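Side-chain contact in putative glycoside hydrolase (Parabacteroides distasonis ATCC 8503, PDB 3GYC), which probably hydrolyses glycosidic bonds as a cellulase-like, TIM-barrel glycoside hydrolase whose natural sugar substrate is not established: residues Tyr116-Asp119 and Val120-Cys124. Sequence-based numbering, arbitrary orientation.
With EDO (1,2-ethanediol), chain F.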
loop_
_atom_site.group_PDB
_atom_site.type_symbol
_atom_site.label_atom_id
_atom_site.label_comp_id
_atom_site.label_asym_id
_atom_site.label_seq_id
_atom_site.Cartn_x
_atom_site.Cartn_y
_atom_site.Cartn_z
ATOM N N TYR A 116 -3.086 -10.502 -4.578
ATOM C CA TYR A 116 -3.433 -11.753 -5.261
ATOM C C TYR A 116 -3.560 -12.937 -4.275
ATOM O O TYR A 116 -2.816 -13.935 -4.349
ATOM C CB TYR A 116 -2.404 -11.997 -6.366
ATOM C CG TYR A 116 -2.481 -10.911 -7.387
ATOM C CD1 TYR A 116 -3.436 -10.975 -8.413
ATOM C CD2 TYR A 116 -1.626 -9.816 -7.348
ATOM C CE1 TYR A 116 -3.551 -9.965 -9.354
ATOM C CE2 TYR A 116 -1.739 -8.787 -8.278
ATOM C CZ TYR A 116 -2.705 -8.867 -9.279
ATOM O OH TYR A 116 -2.847 -7.874 -10.224
ATOM N N ARG A 117 -4.490 -12.775 -3.342
ATOM C CA ARG A 117 -4.740 -13.733 -2.284
ATOM C C ARG A 117 -4.994 -15.085 -2.906
ATOM O O ARG A 117 -5.708 -15.186 -3.894
ATOM C CB ARG A 117 -5.912 -13.294 -1.423
ATOM C CG ARG A 117 -5.605 -12.031 -0.617
ATOM C CD ARG A 117 -4.756 -12.337 0.640
ATOM N NE ARG A 117 -5.596 -12.988 1.654
ATOM C CZ ARG A 117 -5.526 -14.269 2.008
ATOM N NH1 ARG A 117 -4.631 -15.101 1.468
ATOM N NH2 ARG A 117 -6.361 -14.729 2.913
ATOM N N LEU A 118 -4.353 -16.098 -2.357
ATOM C CA LEU A 118 -4.515 -17.464 -2.868
ATOM C C LEU A 118 -5.775 -18.126 -2.360
ATOM O O LEU A 118 -5.931 -18.366 -1.148
ATOM C CB LEU A 118 -3.341 -18.357 -2.509
ATOM C CG LEU A 118 -1.982 -18.036 -3.120
ATOM C CD1 LEU A 118 -0.928 -18.960 -2.502
ATOM C CD2 LEU A 118 -2.012 -18.150 -4.664
ATOM N N ASP A 119 -6.670 -18.434 -3.292
ATOM C CA ASP A 119 -7.849 -19.207 -2.987
ATOM C C ASP A 119 -7.392 -20.666 -3.119
ATOM O O ASP A 119 -6.316 -20.937 -3.651
ATOM C CB ASP A 119 -8.988 -18.935 -3.944
ATOM C CG ASP A 119 -8.658 -19.354 -5.399
ATOM O OD1 ASP A 119 -7.737 -18.736 -5.990
ATOM O OD2 ASP A 119 -9.296 -20.322 -5.907
ATOM N N VAL A 120 -8.216 -21.608 -2.690
ATOM C CA VAL A 120 -7.817 -23.010 -2.744
ATOM C C VAL A 120 -7.512 -23.509 -4.191
ATOM O O VAL A 120 -6.737 -24.426 -4.375
ATOM C CB VAL A 120 -8.823 -23.897 -2.001
ATOM C CG1 VAL A 120 -8.790 -23.514 -0.503
ATOM C CG2 VAL A 120 -10.231 -23.729 -2.576
ATOM N N ASP A 121 -8.088 -22.881 -5.198
ATOM C CA ASP A 121 -7.799 -23.250 -6.583
ATOM C C ASP A 121 -6.725 -22.371 -7.226
ATOM O O ASP A 121 -6.446 -22.497 -8.414
ATOM C CB ASP A 121 -9.078 -23.186 -7.382
ATOM C CG ASP A 121 -10.125 -24.115 -6.838
ATOM O OD1 ASP A 121 -9.812 -25.288 -6.576
ATOM O OD2 ASP A 121 -11.278 -23.678 -6.690
ATOM N N GLU A 122 -6.140 -21.482 -6.445
ATOM C CA GLU A 122 -5.052 -20.627 -6.867
ATOM C C GLU A 122 -5.291 -20.035 -8.256
ATOM O O GLU A 122 -4.447 -20.159 -9.143
ATOM C CB GLU A 122 -3.737 -21.424 -6.823
ATOM C CG GLU A 122 -3.428 -21.930 -5.422
ATOM C CD GLU A 122 -2.016 -22.452 -5.249
ATOM O OE1 GLU A 122 -1.366 -22.845 -6.249
ATOM O OE2 GLU A 122 -1.562 -22.497 -4.072
ATOM N N VAL A 123 -6.416 -19.339 -8.414
ATOM C CA VAL A 123 -6.771 -18.814 -9.739
ATOM C C VAL A 123 -5.809 -17.734 -10.296
ATOM O O VAL A 123 -5.671 -17.589 -11.525
ATOM C CB VAL A 123 -8.267 -18.381 -9.847
ATOM C CG1 VAL A 123 -9.184 -19.566 -9.533
ATOM C CG2 VAL A 123 -8.578 -17.166 -9.015
ATOM N N CYS A 124 -5.067 -17.070 -9.424
ATOM C CA CYS A 124 -4.153 -16.035 -9.900
ATOM C C CYS A 124 -3.002 -16.557 -10.741
ATOM O O CYS A 124 -2.438 -15.796 -11.500
ATOM C CB CYS A 124 -3.573 -15.212 -8.751
ATOM S SG CYS A 124 -2.536 -16.199 -7.670
HETATM C C1 EDO F . -0.867 -13.899 -1.499
HETATM O O1 EDO F . -1.633 -12.798 -0.957
HETATM C C2 EDO F . -1.105 -15.226 -0.735
HETATM O O2 EDO F . -2.501 -15.494 -0.454
HETATM O O HOH W 1 -5.838 -17.079 -6.364
#
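Asp119, first residue of a type I beta turn, accepts three backbone hydrogen bonds, from Asp121, Glu122 and Val123. Its carbonyl O takes Glu122 N at 2.9 Å, closing the turn. With CG between the backbone N and the carbonyl carbon (chi1 64°), the carboxylate folds back over the turn. OD2, met from above the carboxylate plane by Asp121 N at 2.9 Å in a more bent bond, makes an Asx turn laid over the type I turn; OD1 reaches on to Val123 N at 2.8 Å, nearly straight (166°) and on its syn lone pair. Asp121 OD2 lies 4.0 Å from Asp119 OD2, a proximity that would probably disfavour two negative charges, though the N-H donors should offset it.

A water bridges the two limbs, donating to Arg117 O and, at unusually short range, Asp119 OD1, and accepting from Cys124 N. An ethanediol, probably from the crystallisation liquor, takes Leu118 N and Arg117 NH1 on its O2.

Apolar contacts join the limbs of the reversal: Leu118 CD2 rests 3.6 Å from Cys124 SG, and Tyr116 CB faces Cys124 CB at 4.2 Å.

This is the beta-alpha loop after strand 109-113, at the barrel end that usually carries the active site in TIM barrels. Glu122 OE2 forms a salt bridge with Lys74, whose backbone bonds to Leu118; Val120 pairs with Leu72 of strand 71-73, Asp119 packs on Trp71 and Leu73, and Val123 and Cys124 pack on helix 60-65.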